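Local coordinates for protein versicolorin reductase (Brucella melitensis, PDB 4NIM) that probably catalyses a nicotinamide-dependent oxidation or reduction, as a member of the short-chain dehydrogenase/reductase family, at residues L103-T112 and Q160-A168; A29-E37 and Q56-A65. All coordinates share one frame; numbering follows the deposited sequence. Where two conformers were deposited one is given.

Interaction 1 (L103-T112 and Q160-A168); sequences LTDRGTILDT and QPFIAAYCA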
ATOM      1  N   LEU A 103       0.528   9.777   1.757  1.00 22.44           N
ATOM      2  CA  LEU A 103       0.807  11.171   1.689  1.00 23.47           C
ATOM      3  C   LEU A 103       2.191  11.380   2.254  1.00 22.61           C
ATOM      4  O   LEU A 103       2.586  10.727   3.213  1.00 21.10           O
ATOM      5  CB  LEU A 103      -0.130  11.960   2.596  1.00 24.17           C
ATOM      6  CG  LEU A 103      -1.500  12.378   2.184  1.00 26.99           C
ATOM      7  CD1 LEU A 103      -2.074  13.261   3.317  1.00 26.41           C
ATOM      8  CD2 LEU A 103      -1.454  13.122   0.851  1.00 27.86           C
ATOM      9  N   THR A 104       2.894  12.366   1.717  1.00 23.15           N
ATOM     10  CA  THR A 104       4.222  12.679   2.190  1.00 23.45           C
ATOM     11  C   THR A 104       4.386  14.158   2.652  1.00 23.45           C
ATOM     12  O   THR A 104       5.487  14.699   2.603  1.00 21.85           O
ATOM     13  CB  THR A 104       5.237  12.410   1.069  1.00 24.59           C
ATOM     14  OG1 THR A 104       4.911  13.271  -0.015  1.00 26.21           O
ATOM     15  CG2 THR A 104       5.190  10.956   0.610  1.00 24.77           C
ATOM     16  N   ASP A 105       3.306  14.781   3.112  1.00 23.64           N
ATOM     17  CA  ASP A 105       3.368  16.120   3.711  1.00 25.33           C
ATOM     18  C   ASP A 105       4.474  16.214   4.770  1.00 22.88           C
ATOM     19  O   ASP A 105       4.635  15.321   5.598  1.00 20.26           O
ATOM     20  CB  ASP A 105       2.047  16.511   4.405  1.00 27.25           C
ATOM     21  CG  ASP A 105       0.889  16.660   3.433  1.00 33.60           C
ATOM     22  OD1 ASP A 105       0.828  15.862   2.481  1.00 36.19           O
ATOM     23  OD2 ASP A 105       0.061  17.591   3.612  1.00 38.63           O
ATOM     24  N   ARG A 106       5.177  17.343   4.724  1.00 21.20           N
ATOM     25  CA  ARG A 106       6.330  17.625   5.558  1.00 21.10           C
ATOM     26  C   ARG A 106       6.004  18.487   6.758  1.00 20.22           C
ATOM     27  O   ARG A 106       5.062  19.259   6.734  1.00 20.12           O
ATOM     28  CB  ARG A 106       7.392  18.349   4.702  1.00 22.59           C
ATOM     29  CG  ARG A 106       7.954  17.433   3.615  1.00 25.10           C
ATOM     30  CD  ARG A 106       8.631  18.163   2.474  1.00 27.65           C
ATOM     31  NE  ARG A 106       7.586  18.969   1.840  1.00 32.63           N
ATOM     32  CZ  ARG A 106       7.592  20.297   1.664  1.00 33.31           C
ATOM     33  NH1 ARG A 106       8.656  21.035   1.980  1.00 35.35           N
ATOM     34  NH2 ARG A 106       6.512  20.882   1.140  1.00 34.11           N
ATOM     35  N   GLY A 107       6.857  18.412   7.766  1.00 19.37           N
ATOM     36  CA  GLY A 107       6.754  19.242   8.925  1.00 19.24           C
ATOM     37  C   GLY A 107       7.678  18.749  10.001  1.00 19.09           C
ATOM     38  O   GLY A 107       7.897  17.523  10.153  1.00 17.90           O
ATOM     39  N   THR A 108       8.201  19.679  10.790  1.00 19.55           N
ATOM     40  CA  THR A 108       8.994  19.310  11.956  1.00 19.35           C
ATOM     41  C   THR A 108       8.110  19.166  13.201  1.00 19.55           C
ATOM     42  O   THR A 108       6.909  19.566  13.206  1.00 18.85           O
ATOM     43  CB  THR A 108      10.054  20.371  12.299  1.00 20.22           C
ATOM     44  OG1 THR A 108       9.409  21.560  12.761  1.00 20.27           O
ATOM     45  CG2 THR A 108      10.921  20.709  11.102  1.00 20.57           C
ATOM     46  N   ILE A 109       8.737  18.642  14.266  1.00 18.05           N
ATOM     47  CA  ILE A 109       8.060  18.534  15.560  1.00 18.06           C
ATOM     48  C   ILE A 109       7.617  19.918  16.038  1.00 18.35           C
ATOM     49  O   ILE A 109       6.666  20.028  16.779  1.00 17.99           O
ATOM     50  CB  ILE A 109       8.915  17.786  16.621  1.00 18.27           C
ATOM     51  CG1 ILE A 109       8.115  17.498  17.902  1.00 17.89           C
ATOM     52  CG2 ILE A 109      10.140  18.593  16.997  1.00 18.84           C
ATOM     53  CD1 ILE A 109       6.905  16.635  17.695  1.00 17.96           C
ATOM     54  N   LEU A 110       8.280  20.982  15.582  1.00 18.49           N
ATOM     55  CA  LEU A 110       7.971  22.322  16.082  1.00 19.82           C
ATOM     56  C   LEU A 110       6.804  22.990  15.366  1.00 20.13           C
ATOM     57  O   LEU A 110       6.051  23.743  15.994  1.00 21.21           O
ATOM     58  CB  LEU A 110       9.210  23.231  15.971  1.00 20.01           C
ATOM     59  CG  LEU A 110      10.333  23.048  16.974  1.00 20.43           C
ATOM     60  CD1 LEU A 110      11.541  23.881  16.601  1.00 21.10           C
ATOM     61  CD2 LEU A 110       9.797  23.484  18.321  1.00 21.93           C
ATOM     62  N   ASP A 111       6.671  22.758  14.059  1.00 19.98           N
ATOM     63  CA  ASP A 111       5.750  23.592  13.275  0.50 20.78           C
ATOM     64  C   ASP A 111       4.577  22.830  12.589  1.00 20.34           C
ATOM     65  O   ASP A 111       3.663  23.454  12.086  1.00 20.28           O
ATOM     66  CB  ASP A 111       6.545  24.501  12.316  0.50 21.36           C
ATOM     67  CG  ASP A 111       7.449  25.535  13.055  0.50 22.15           C
ATOM     68  OD1 ASP A 111       7.171  25.966  14.222  0.50 22.53           O
ATOM     69  OD2 ASP A 111       8.462  25.948  12.443  0.50 22.67           O
ATOM     70  N   THR A 112       4.539  21.503  12.693  1.00 18.94           N
ATOM     71  CA  THR A 112       3.439  20.689  12.149  1.00 18.61           C
ATOM     72  C   THR A 112       2.099  21.074  12.773  1.00 19.22           C
ATOM     73  O   THR A 112       1.981  21.158  14.019  1.00 19.92           O
ATOM     74  CB  THR A 112       3.712  19.197  12.403  1.00 17.62           C
ATOM     75  OG1 THR A 112       4.856  18.793  11.618  1.00 17.49           O
ATOM     76  CG2 THR A 112       2.504  18.338  12.046  1.00 17.81           C
ATOM     77  N   GLN A 160      13.413  11.062   9.573  1.00 17.52           N
ATOM     78  CA  GLN A 160      14.032  12.384   9.370  1.00 17.97           C
ATOM     79  C   GLN A 160      13.268  13.555   9.997  1.00 17.69           C
ATOM     80  O   GLN A 160      12.052  13.526  10.049  1.00 16.16           O
ATOM     81  CB  GLN A 160      14.189  12.647   7.883  1.00 19.26           C
ATOM     82  CG  GLN A 160      14.851  11.539   7.114  1.00 19.62           C
ATOM     83  CD  GLN A 160      13.918  10.540   6.501  1.00 19.42           C
ATOM     84  OE1 GLN A 160      12.993  10.027   7.116  1.00 19.59           O
ATOM     85  NE2 GLN A 160      14.190  10.225   5.267  1.00 21.54           N
ATOM     86  N   PRO A 161      13.991  14.589  10.482  1.00 18.22           N
ATOM     87  CA  PRO A 161      13.333  15.653  11.260  1.00 18.61           C
ATOM     88  C   PRO A 161      12.344  16.466  10.446  1.00 19.34           C
ATOM     89  O   PRO A 161      11.447  17.028  11.027  1.00 20.69           O
ATOM     90  CB  PRO A 161      14.487  16.529  11.727  1.00 19.50           C
ATOM     91  CG  PRO A 161      15.683  15.666  11.694  1.00 19.22           C
ATOM     92  CD  PRO A 161      15.457  14.665  10.571  1.00 19.02           C
ATOM     93  N   PHE A 162      12.456  16.438   9.104  1.00 18.86           N
ATOM     94  CA  PHE A 162      11.621  17.294   8.264  1.00 19.00           C
ATOM     95  C   PHE A 162      10.271  16.655   7.968  1.00 17.73           C
ATOM     96  O   PHE A 162       9.388  17.304   7.395  1.00 17.33           O
ATOM     97  CB  PHE A 162      12.349  17.757   6.985  1.00 20.52           C
ATOM     98  CG  PHE A 162      12.618  16.653   6.014  1.00 21.36           C
ATOM     99  CD1 PHE A 162      11.717  16.348   5.027  1.00 22.17           C
ATOM    100  CD2 PHE A 162      13.798  15.929   6.086  1.00 23.21           C
ATOM    101  CE1 PHE A 162      11.967  15.330   4.129  1.00 22.70           C
ATOM    102  CE2 PHE A 162      14.053  14.891   5.186  1.00 23.08           C
ATOM    103  CZ  PHE A 162      13.112  14.578   4.223  1.00 22.99           C
ATOM    104  N   ILE A 163      10.102  15.411   8.417  1.00 17.03           N
ATOM    105  CA  ILE A 163       8.884  14.654   8.241  1.00 17.06           C
ATOM    106  C   ILE A 163       8.448  13.900   9.501  1.00 16.42           C
ATOM    107  O   ILE A 163       8.092  12.721   9.444  1.00 16.88           O
ATOM    108  CB  ILE A 163       8.991  13.678   7.026  1.00 17.10           C
ATOM    109  CG1 ILE A 163      10.372  13.003   6.932  1.00 17.76           C
ATOM    110  CG2 ILE A 163       8.602  14.339   5.721  1.00 18.11           C
ATOM    111  CD1 ILE A 163      10.480  12.049   5.758  1.00 18.41           C
ATOM    112  N   ALA A 164       8.361  14.593  10.647  1.00 16.41           N
ATOM    113  CA  ALA A 164       8.122  13.904  11.887  1.00 15.84           C
ATOM    114  C   ALA A 164       6.845  13.116  11.921  1.00 15.21           C
ATOM    115  O   ALA A 164       6.872  11.943  12.321  1.00 14.50           O
ATOM    116  CB  ALA A 164       8.174  14.864  13.095  1.00 16.59           C
ATOM    117  N   ALA A 165       5.714  13.742  11.600  1.00 14.81           N
ATOM    118  CA  ALA A 165       4.434  13.053  11.727  1.00 14.99           C
ATOM    119  C   ALA A 165       4.317  11.930  10.681  1.00 14.70           C
ATOM    120  O   ALA A 165       3.758  10.837  10.983  1.00 14.44           O
ATOM    121  CB  ALA A 165       3.264  14.029  11.553  1.00 15.97           C
ATOM    122  N   TYR A 166       4.880  12.183   9.517  1.00 14.89           N
ATOM    123  CA  TYR A 166       4.900  11.170   8.425  1.00 15.55           C
ATOM    124  C   TYR A 166       5.592   9.902   8.918  1.00 15.14           C
ATOM    125  O   TYR A 166       5.066   8.800   8.766  1.00 15.23           O
ATOM    126  CB  TYR A 166       5.651  11.692   7.203  1.00 16.13           C
ATOM    127  CG  TYR A 166       6.019  10.652   6.149  1.00 17.31           C
ATOM    128  CD1 TYR A 166       5.173  10.332   5.158  1.00 18.80           C
ATOM    129  CD2 TYR A 166       7.264  10.002   6.197  1.00 18.74           C
ATOM    130  CE1 TYR A 166       5.536   9.403   4.155  1.00 20.15           C
ATOM    131  CE2 TYR A 166       7.622   9.034   5.288  1.00 18.66           C
ATOM    132  CZ  TYR A 166       6.772   8.764   4.259  1.00 20.48           C
ATOM    133  OH  TYR A 166       7.188   7.822   3.380  1.00 23.36           O
ATOM    134  N   CYS A 167       6.737  10.068   9.575  1.00 15.66           N
ATOM    135  CA  CYS A 167       7.515   8.893  10.032  1.00 15.22           C
ATOM    136  C   CYS A 167       6.681   8.115  11.042  1.00 15.78           C
ATOM    137  O   CYS A 167       6.516   6.910  10.891  1.00 15.68           O
ATOM    138  CB  CYS A 167       8.827   9.290  10.624  1.00 15.60           C
ATOM    139  SG  CYS A 167       9.929  10.072   9.420  1.00 16.47           S
ATOM    140  N   ALA A 168       6.115   8.818  12.037  1.00 15.46           N
ATOM    141  CA  ALA A 168       5.219   8.154  13.015  1.00 15.15           C
ATOM    142  C   ALA A 168       4.037   7.413  12.386  1.00 15.03           C
ATOM    143  O   ALA A 168       3.659   6.321  12.843  1.00 14.18           O
ATOM    144  CB  ALA A 168       4.766   9.178  14.087  1.00 15.21           C
TER
HETATM  145  O   HOH W   1       5.661  14.846   8.259  1.00 14.89           O
HETATM  146  O   HOH W   2       5.440  16.389  10.500  1.00 17.00           O
HETATM  147  O   HOH W   3      11.269  17.665  13.801  1.00 17.72           O

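Interaction 2 (A29-E37 and Q56-A65); sequences AATARLFAE and QAAGLEELGA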
ATOM      1  N   ALA A  29      -0.276   2.710  -9.746  1.00 24.08           N
ATOM      2  CA  ALA A  29      -0.605   2.458 -11.173  1.00 25.95           C
ATOM      3  C   ALA A  29       0.351   1.453 -11.774  1.00 26.04           C
ATOM      4  O   ALA A  29      -0.064   0.562 -12.545  1.00 26.36           O
ATOM      5  CB  ALA A  29      -0.545   3.742 -11.970  1.00 28.47           C
ATOM      6  N   ALA A  30       1.637   1.612 -11.458  1.00 27.00           N
ATOM      7  CA  ALA A  30       2.647   0.653 -11.884  1.00 27.36           C
ATOM      8  C   ALA A  30       2.304  -0.771 -11.399  1.00 26.48           C
ATOM      9  O   ALA A  30       2.433  -1.768 -12.157  1.00 24.71           O
ATOM     10  CB  ALA A  30       4.026   1.078 -11.401  1.00 27.83           C
ATOM     11  N   THR A  31       1.887  -0.852 -10.136  1.00 25.04           N
ATOM     12  CA  THR A  31       1.482  -2.118  -9.543  1.00 24.31           C
ATOM     13  C   THR A  31       0.262  -2.708 -10.302  1.00 24.22           C
ATOM     14  O   THR A  31       0.237  -3.914 -10.631  1.00 24.05           O
ATOM     15  CB  THR A  31       1.203  -1.946  -8.016  1.00 23.94           C
ATOM     16  OG1 THR A  31       2.392  -1.426  -7.378  1.00 24.59           O
ATOM     17  CG2 THR A  31       0.833  -3.251  -7.392  1.00 22.87           C
ATOM     18  N   ALA A  32      -0.750  -1.873 -10.561  1.00 24.02           N
ATOM     19  CA  ALA A  32      -1.963  -2.339 -11.223  1.00 24.53           C
ATOM     20  C   ALA A  32      -1.610  -2.843 -12.646  1.00 25.52           C
ATOM     21  O   ALA A  32      -2.018  -3.930 -13.020  1.00 24.83           O
ATOM     22  CB  ALA A  32      -3.051  -1.244 -11.274  1.00 24.58           C
ATOM     23  N   ARG A  33      -0.809  -2.071 -13.374  1.00 26.74           N
ATOM     24  CA  ARG A  33      -0.324  -2.478 -14.689  1.00 28.83           C
ATOM     25  C   ARG A  33       0.399  -3.819 -14.662  1.00 28.49           C
ATOM     26  O   ARG A  33       0.136  -4.698 -15.499  1.00 27.35           O
ATOM     27  CB  ARG A  33       0.590  -1.402 -15.299  1.00 32.81           C
ATOM     28  CG  ARG A  33      -0.169  -0.178 -15.794  1.00 37.49           C
ATOM     29  CD  ARG A  33       0.649   0.631 -16.815  1.00 42.34           C
ATOM     30  NE  ARG A  33       1.793   1.202 -16.117  1.00 46.35           N
ATOM     31  CZ  ARG A  33       1.780   2.360 -15.443  1.00 46.93           C
ATOM     32  NH1 ARG A  33       0.679   3.119 -15.432  1.00 50.09           N
ATOM     33  NH2 ARG A  33       2.875   2.767 -14.800  1.00 42.02           N
ATOM     34  N   LEU A  34       1.310  -4.004 -13.710  1.00 26.38           N
ATOM     35  CA  LEU A  34       2.021  -5.269 -13.606  1.00 26.86           C
ATOM     36  C   LEU A  34       1.035  -6.428 -13.309  1.00 26.16           C
ATOM     37  O   LEU A  34       1.153  -7.533 -13.863  1.00 27.00           O
ATOM     38  CB  LEU A  34       3.100  -5.194 -12.511  1.00 27.02           C
ATOM     39  CG  LEU A  34       3.877  -6.483 -12.339  1.00 28.56           C
ATOM     40  CD1 LEU A  34       4.633  -6.833 -13.628  1.00 31.13           C
ATOM     41  CD2 LEU A  34       4.818  -6.410 -11.141  1.00 29.74           C
ATOM     42  N   PHE A  35       0.091  -6.176 -12.411  1.00 24.74           N
ATOM     43  CA  PHE A  35      -0.890  -7.194 -12.029  1.00 24.66           C
ATOM     44  C   PHE A  35      -1.681  -7.633 -13.263  1.00 25.45           C
ATOM     45  O   PHE A  35      -1.892  -8.807 -13.458  1.00 27.15           O
ATOM     46  CB  PHE A  35      -1.835  -6.703 -10.960  1.00 24.05           C
ATOM     47  CG  PHE A  35      -1.291  -6.838  -9.558  1.00 23.49           C
ATOM     48  CD1 PHE A  35       0.083  -6.899  -9.319  1.00 24.30           C
ATOM     49  CD2 PHE A  35      -2.151  -6.919  -8.484  1.00 23.42           C
ATOM     50  CE1 PHE A  35       0.565  -7.058  -8.032  1.00 24.75           C
ATOM     51  CE2 PHE A  35      -1.656  -7.049  -7.180  1.00 22.74           C
ATOM     52  CZ  PHE A  35      -0.305  -7.119  -6.960  1.00 23.88           C
ATOM     53  N   ALA A  36      -2.111  -6.678 -14.071  1.00 25.74           N
ATOM     54  CA  ALA A  36      -2.810  -6.988 -15.337  1.00 26.99           C
ATOM     55  C   ALA A  36      -1.918  -7.773 -16.306  1.00 29.53           C
ATOM     56  O   ALA A  36      -2.343  -8.795 -16.922  1.00 30.73           O
ATOM     57  CB  ALA A  36      -3.303  -5.694 -15.970  1.00 26.70           C
ATOM     58  N   GLU A  37      -0.678  -7.317 -16.444  1.00 29.95           N
ATOM     59  CA  GLU A  37       0.307  -8.006 -17.292  1.00 34.20           C
ATOM     60  C   GLU A  37       0.506  -9.448 -16.838  1.00 33.86           C
ATOM     61  O   GLU A  37       0.769 -10.321 -17.653  1.00 35.49           O
ATOM     62  CB  GLU A  37       1.641  -7.249 -17.327  1.00 35.17           C
ATOM     63  CG  GLU A  37       1.550  -5.900 -18.047  1.00 39.00           C
ATOM     64  CD  GLU A  37       2.831  -5.044 -17.958  1.00 42.92           C
ATOM     65  OE1 GLU A  37       3.598  -5.155 -16.969  1.00 44.13           O
ATOM     66  OE2 GLU A  37       3.085  -4.244 -18.888  1.00 46.25           O
ATOM     67  N   GLN A  56      -6.509   5.303 -16.648  1.00 35.05           N
ATOM     68  CA  GLN A  56      -5.874   4.062 -16.174  1.00 33.83           C
ATOM     69  C   GLN A  56      -6.744   2.835 -16.356  1.00 31.98           C
ATOM     70  O   GLN A  56      -6.223   1.764 -16.703  1.00 31.52           O
ATOM     71  CB  GLN A  56      -5.449   4.120 -14.697  1.00 32.99           C
ATOM     72  CG  GLN A  56      -4.240   4.985 -14.420  1.00 35.29           C
ATOM     73  CD  GLN A  56      -2.896   4.414 -14.896  1.00 35.47           C
ATOM     74  OE1 GLN A  56      -2.632   3.215 -14.856  1.00 37.71           O
ATOM     75  NE2 GLN A  56      -2.046   5.293 -15.337  1.00 37.84           N
ATOM     76  N   ALA A  57      -8.043   2.959 -16.073  1.00 31.26           N
ATOM     77  CA  ALA A  57      -8.919   1.792 -16.191  1.00 30.69           C
ATOM     78  C   ALA A  57      -8.924   1.285 -17.636  1.00 31.58           C
ATOM     79  O   ALA A  57      -8.794   0.102 -17.860  1.00 30.91           O
ATOM     80  CB  ALA A  57     -10.331   2.090 -15.715  1.00 30.50           C
ATOM     81  N   ALA A  58      -9.039   2.190 -18.598  1.00 34.40           N
ATOM     82  CA  ALA A  58      -9.070   1.789 -20.038  1.00 36.21           C
ATOM     83  C   ALA A  58      -7.729   1.133 -20.399  1.00 36.97           C
ATOM     84  O   ALA A  58      -7.693   0.078 -21.030  1.00 37.38           O
ATOM     85  CB  ALA A  58      -9.357   2.981 -20.937  1.00 37.25           C
ATOM     86  N   GLY A  59      -6.635   1.711 -19.907  1.00 36.17           N
ATOM     87  CA  GLY A  59      -5.327   1.090 -20.046  1.00 35.46           C
ATOM     88  C   GLY A  59      -5.242  -0.306 -19.452  1.00 33.84           C
ATOM     89  O   GLY A  59      -4.615  -1.180 -20.031  1.00 33.83           O
ATOM     90  N   LEU A  60      -5.835  -0.529 -18.278  1.00 33.35           N
ATOM     91  CA  LEU A  60      -5.805  -1.866 -17.672  1.00 31.52           C
ATOM     92  C   LEU A  60      -6.624  -2.882 -18.500  1.00 31.48           C
ATOM     93  O   LEU A  60      -6.227  -4.045 -18.669  1.00 29.96           O
ATOM     94  CB  LEU A  60      -6.310  -1.823 -16.238  1.00 31.04           C
ATOM     95  CG  LEU A  60      -5.402  -1.066 -15.269  1.00 30.16           C
ATOM     96  CD1 LEU A  60      -6.018  -0.891 -13.890  1.00 30.13           C
ATOM     97  CD2 LEU A  60      -4.031  -1.735 -15.165  1.00 29.83           C
ATOM     98  N   GLU A  61      -7.762  -2.437 -19.002  1.00 35.41           N
ATOM     99  CA  GLU A  61      -8.593  -3.287 -19.849  1.00 37.28           C
ATOM    100  C   GLU A  61      -7.817  -3.722 -21.096  1.00 37.72           C
ATOM    101  O   GLU A  61      -7.902  -4.874 -21.480  1.00 37.77           O
ATOM    102  CB  GLU A  61      -9.917  -2.590 -20.207  1.00 38.68           C
ATOM    103  CG  GLU A  61     -10.806  -2.295 -18.986  1.00 39.36           C
ATOM    104  CD  GLU A  61     -11.913  -3.320 -18.752  1.00 40.37           C
ATOM    105  OE1 GLU A  61     -12.047  -4.245 -19.592  1.00 43.11           O
ATOM    106  OE2 GLU A  61     -12.647  -3.220 -17.738  1.00 37.32           O
ATOM    107  N   GLU A  62      -7.032  -2.830 -21.703  1.00 38.05           N
ATOM    108  CA  GLU A  62      -6.286  -3.205 -22.908  1.00 39.34           C
ATOM    109  C   GLU A  62      -5.197  -4.240 -22.563  1.00 39.11           C
ATOM    110  O   GLU A  62      -4.770  -4.973 -23.438  1.00 38.83           O
ATOM    111  CB  GLU A  62      -5.685  -1.980 -23.629  1.00 39.98           C
ATOM    112  N   LEU A  63      -4.751  -4.297 -21.295  1.00 37.27           N
ATOM    113  CA  LEU A  63      -3.789  -5.320 -20.850  1.00 36.09           C
ATOM    114  C   LEU A  63      -4.462  -6.634 -20.485  1.00 35.99           C
ATOM    115  O   LEU A  63      -3.785  -7.626 -20.215  1.00 37.36           O
ATOM    116  CB  LEU A  63      -2.989  -4.816 -19.628  1.00 35.83           C
ATOM    117  CG  LEU A  63      -2.016  -3.676 -19.934  1.00 36.07           C
ATOM    118  CD1 LEU A  63      -1.434  -3.119 -18.639  1.00 34.54           C
ATOM    119  CD2 LEU A  63      -0.914  -4.122 -20.898  1.00 36.47           C
ATOM    120  N   GLY A  64      -5.791  -6.649 -20.419  1.00 35.63           N
ATOM    121  CA  GLY A  64      -6.530  -7.876 -20.145  1.00 34.46           C
ATOM    122  C   GLY A  64      -7.298  -7.994 -18.853  1.00 33.12           C
ATOM    123  O   GLY A  64      -7.926  -9.023 -18.617  1.00 33.08           O
ATOM    124  N   ALA A  65      -7.251  -6.976 -17.989  1.00 31.68           N
ATOM    125  CA  ALA A  65      -7.963  -7.033 -16.711  1.00 30.70           C
ATOM    126  C   ALA A  65      -9.270  -6.260 -16.797  1.00 30.11           C
ATOM    127  O   ALA A  65      -9.295  -5.193 -17.400  1.00 31.85           O
ATOM    128  CB  ALA A  65      -7.088  -6.407 -15.632  1.00 29.76           C
TER

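Interaction 1 (L103-T112 and Q160-A168)
Tyr166 swings its CG away from the backbone N (chi1 166°), which brings the ring up to Leu103 and Thr104, whereas Arg106 has CG beside its own N (chi1 -67°), which lays that methylene near Ile163 and Phe162. The Leu103 carbonyl oxygen lies in the plane of the tyrosine ring, at its edge, 3.3 Å from Tyr166 CD1, where polarised ring C-H groups suit an acceptor. Thr104 CG2 runs alongside, 3.9 Å from Tyr166 CE1. Arg106 CG rests 3.8 Å from Ile163 CG2 and also approaches the edge of the Phe162 ring, the aliphatic part of the arginine serving as an apolar surface.

Two backbone bonds centre on Gly107 and form a single beta bridge with Ile163. Gly107 N donates to Phe162 O (2.8 Å), and Ala164 N reaches Gly107 O at 3.0 Å, almost straight down the carbonyl (C=O...N 177°). Glycine fits because a side chain here would run into Thr112 OG1. The loop, with two waters, thus provides acceptors for the first amides of helix 164-183: Gly107 O takes that of Ala164, one water links Ala165 N to Gly107 O and Thr112 OG1, and another joins Tyr166 N to Asp105 O. Asp105 itself is salt-bridged to Arg119. Thr108 suits its bend, its OG1 accepting from Leu110 N and Asp111 N in an ST turn and ST motif.

Tyr166 OH bonds weakly to Ser153 OG, and its place in the sequence matches the YxxxK tyrosine of this family, so loop 103-112 probably lines the edge of the active site.

Interaction 2 (A29-E37 and Q56-A65)
Leu63 lies against Ala36, Arg33 and Glu37, and can be followed outward from its backbone. Its CB touches Ala36 CB at 3.8 Å. CG is turned beside the backbone N and anti to the carbonyl carbon (chi1 -69°), and there the chain splits into two methyls. CD1 lies 3.8 Å from Arg33 O and also meets Glu37 CG, which CD2 approaches as well. The leucine therefore reaches across the flank of the last turn of helix 26-37, using the aliphatic part of the glutamate.

Alanine suits Ala32 and Ala36 because the axes of helix segments 29-37 and 56-63 approach to 9.0 Å, close enough for a lone methyl to meet a larger side chain. Leu60 supplies it, with CD1 4.0 Å from Ala32 CB and CD2 reaching Ala36 CB. Beyond the helix end, Ala65 CB also meets Ala36 CB, at 3.9 Å. Gly64 makes that turn possible: its positive phi closes a Schellman motif, a conformation in which a side chain would press on the preceding carbonyl. At the other end, Gln56 and Arg33 cross at about a right angle, the amide also covering Ala29 CB.

These segments run nearly parallel (-21°), as consecutive connections of a Rossmann fold. Beneath them, Ile45 of strand 42-47 touches Ala32, Gln56 and Leu60, while Ile20 of strand 17-20 meets Ala32 and Ala67 of strand 66-71 meets Leu60.

How the interactions relate
From the N terminus, strand 17-20 leads into helix 26-37; interaction 2 then closes a short loop when residues 56-65 return beside it after strand 42-47. That loop is complete before interaction 1 begins, so the two follow in series, neither nesting nor crossing. Interaction 1 closes a longer loop, from the segment after strand 96-99, through helix 114-142 and strand 147-153, to the start of helix 164-183. One contact thus joins neighbouring helices at the 66-71 side of the seven-stranded sheet, the other a loop and a helix start that follow the C-terminal ends of strands 96-99 and 147-153. The centres of interactions 1 and 2 lie about 33 Å apart.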